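PDB 5GJO: Lysine/ornithine decarboxylase from Selenomonas ruminantium, which decarboxylates L-lysine to cadaverine and L-ornithine to putrescine with similar efficiency, using pyridoxal 5'-phosphate as cofactor in a homodimer. Local coordinates for residues 13-16 against 17-20. The protein carries 2 engineered substitutions. Sequence-based numbering, arbitrary orientation.
Sequences KTLA and KRIP
Lys17, Arg18 and Ile19 each reach back four residues along one backbone to close the last turn of helix 9-18, a surface helix away from the pyridoxal phosphate pocket. Three i to i+4 bonds do this: Lys17 N to Lys13 O at 3.0 Å, the longer Arg18 N to Thr14 O at 3.3 Å, and Ile19 N to Leu15 O, the shortest, at 2.8 Å. Ile19 is the first residue to leave helical backbone angles, and its N-H closes the helix. Where the chain departs, Ile19 O turns back so that Ala16 CA makes a CA-H...O contact with it, 3.6 Å away.

Side-chain packing centres on Leu15, which meets Ile19 four residues on and Arg18 three residues on. Leu15 and Ile19 run side by side in the same direction, methyl to methyl, with Leu15 CD2 4.1 Å from Ile19 CD1. The Arg18 side chain starts with CG anti to its own N (chi1 -167°) and then bends at chi3 (69°), which folds the guanidinium back over the helix. There one face lies over Leu15 CA, and NH1 comes within 3.4 Å of Leu15 CD2.

Lys13 and Lys17, both exposed, bring like charges together. The extended Lys13 and the bent Lys17 point the same way, Lys17 NZ lying 3.7 Å from Lys13 CE. Their ammonium nitrogens, Lys13 NZ and Lys17 NZ, are 4.4 Å apart, a proximity that probably costs some electrostatic energy.

Glu377 ties this turn to helix 376-384: one carboxylate oxygen forms a salt bridge with Arg18 NH1, which is also hydrogen-bonded to Gln375 OE1, and the other is hydrogen-bonded to Thr14 OG1. Leu15 packs on Glu377 and Arg18 on Pro376, while Pro20 leads toward strand 23-26 of the mixed sheet and packs on Arg101 of the second subunit.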
ATOM      1  N   LYS A  13      17.528 -21.400   6.204  1.00 14.71           N
ATOM      2  CA  LYS A  13      18.053 -21.412   7.562  1.00 16.10           C
ATOM      3  C   LYS A  13      19.321 -20.528   7.741  1.00 14.28           C
ATOM      4  O   LYS A  13      19.410 -19.722   8.667  1.00 13.71           O
ATOM      5  CB  LYS A  13      18.404 -22.847   7.924  1.00 20.15           C
ATOM      6  CG  LYS A  13      19.071 -23.063   9.266  1.00 28.53           C
ATOM      7  CD  LYS A  13      19.393 -24.561   9.595  1.00 35.34           C
ATOM      8  CE  LYS A  13      19.622 -24.686  11.135  1.00 43.32           C
ATOM      9  NZ  LYS A  13      20.189 -25.980  11.610  1.00 50.93           N
ATOM     10  N   THR A  14      20.288 -20.692   6.825  1.00 14.62           N
ATOM     11  CA  THR A  14      21.521 -19.979   6.919  1.00 15.39           C
ATOM     12  C   THR A  14      21.305 -18.488   6.606  1.00 17.17           C
ATOM     13  O   THR A  14      21.827 -17.602   7.315  1.00 16.17           O
ATOM     14  CB  THR A  14      22.630 -20.636   6.120  1.00 14.89           C
ATOM     15  OG1 THR A  14      22.393 -20.637   4.710  1.00 13.96           O
ATOM     16  CG2 THR A  14      22.842 -22.162   6.661  1.00 18.02           C
ATOM     17  N   LEU A  15      20.480 -18.207   5.607  1.00 14.46           N
ATOM     18  CA  LEU A  15      20.181 -16.809   5.296  1.00 14.76           C
ATOM     19  C   LEU A  15      19.554 -16.124   6.509  1.00 14.57           C
ATOM     20  O   LEU A  15      19.909 -14.994   6.876  1.00 15.54           O
ATOM     21  CB  LEU A  15      19.275 -16.700   4.036  1.00 15.15           C
ATOM     22  CG  LEU A  15      20.003 -16.942   2.704  1.00 14.94           C
ATOM     23  CD1 LEU A  15      18.961 -17.292   1.640  1.00 15.09           C
ATOM     24  CD2 LEU A  15      20.716 -15.644   2.324  1.00 15.86           C
ATOM     25  N   ALA A  16      18.556 -16.769   7.097  1.00 15.33           N
ATOM     26  CA  ALA A  16      17.782 -16.118   8.202  1.00 15.75           C
ATOM     27  C   ALA A  16      18.561 -16.062   9.513  1.00 18.42           C
ATOM     28  O   ALA A  16      18.261 -15.223  10.374  1.00 21.59           O
ATOM     29  CB  ALA A  16      16.448 -16.829   8.376  1.00 17.07           C
ATOM     30  N   LYS A  17      19.560 -16.906   9.670  1.00 18.07           N
ATOM     31  CA  LYS A  17      20.459 -16.771  10.805  1.00 22.27           C
ATOM     32  C   LYS A  17      21.252 -15.470  10.723  1.00 21.60           C
ATOM     33  O   LYS A  17      21.513 -14.826  11.706  1.00 20.64           O
ATOM     34  CB  LYS A  17      21.445 -17.918  10.818  1.00 27.17           C
ATOM     35  CG  LYS A  17      21.303 -18.852  11.984  1.00 38.98           C
ATOM     36  CD  LYS A  17      22.351 -19.952  11.923  1.00 48.82           C
ATOM     37  CE  LYS A  17      21.736 -21.348  11.842  1.00 54.42           C
ATOM     38  NZ  LYS A  17      22.425 -22.228  10.843  1.00 61.64           N
ATOM     39  N   ARG A  18      21.716 -15.194   9.517  1.00 17.97           N
ATOM     40  CA  ARG A  18      22.461 -13.997   9.164  1.00 18.78           C
ATOM     41  C   ARG A  18      21.684 -12.688   9.060  1.00 17.93           C
ATOM     42  O   ARG A  18      22.152 -11.655   9.466  1.00 16.64           O
ATOM     43  CB  ARG A  18      23.259 -14.248   7.902  1.00 18.47           C
ATOM     44  CG  ARG A  18      24.297 -13.212   7.615  1.00 20.76           C
ATOM     45  CD  ARG A  18      25.256 -13.723   6.557  1.00 21.90           C
ATOM     46  NE  ARG A  18      24.648 -13.846   5.246  1.00 19.88           N
ATOM     47  CZ  ARG A  18      24.354 -14.995   4.646  1.00 18.08           C
ATOM     48  NH1 ARG A  18      23.816 -14.975   3.457  1.00 16.61           N
ATOM     49  NH2 ARG A  18      24.590 -16.152   5.230  1.00 16.48           N
ATOM     50  N   ILE A  19      20.499 -12.775   8.486  1.00 16.46           N
ATOM     51  CA  ILE A  19      19.720 -11.615   8.124  1.00 16.84           C
ATOM     52  C   ILE A  19      18.356 -11.629   8.805  1.00 19.07           C
ATOM     53  O   ILE A  19      17.617 -12.556   8.631  1.00 16.51           O
ATOM     54  CB  ILE A  19      19.490 -11.603   6.598  1.00 16.84           C
ATOM     55  CG1 ILE A  19      20.806 -11.696   5.821  1.00 18.17           C
ATOM     56  CG2 ILE A  19      18.700 -10.390   6.169  1.00 17.25           C
ATOM     57  CD1 ILE A  19      20.629 -12.081   4.377  1.00 18.14           C
ATOM     58  N   PRO A  20      17.998 -10.577   9.529  1.00 18.06           N
ATOM     59  CA  PRO A  20      16.686 -10.601  10.160  1.00 18.20           C
ATOM     60  C   PRO A  20      15.521 -10.585   9.188  1.00 15.53           C
ATOM     61  O   PRO A  20      15.477  -9.793   8.247  1.00 15.96           O
ATOM     62  CB  PRO A  20      16.609  -9.286  10.976  1.00 20.32           C
ATOM     63  CG  PRO A  20      17.897  -8.609  10.813  1.00 24.02           C
ATOM     64  CD  PRO A  20      18.740  -9.298   9.769  1.00 22.31           C
TER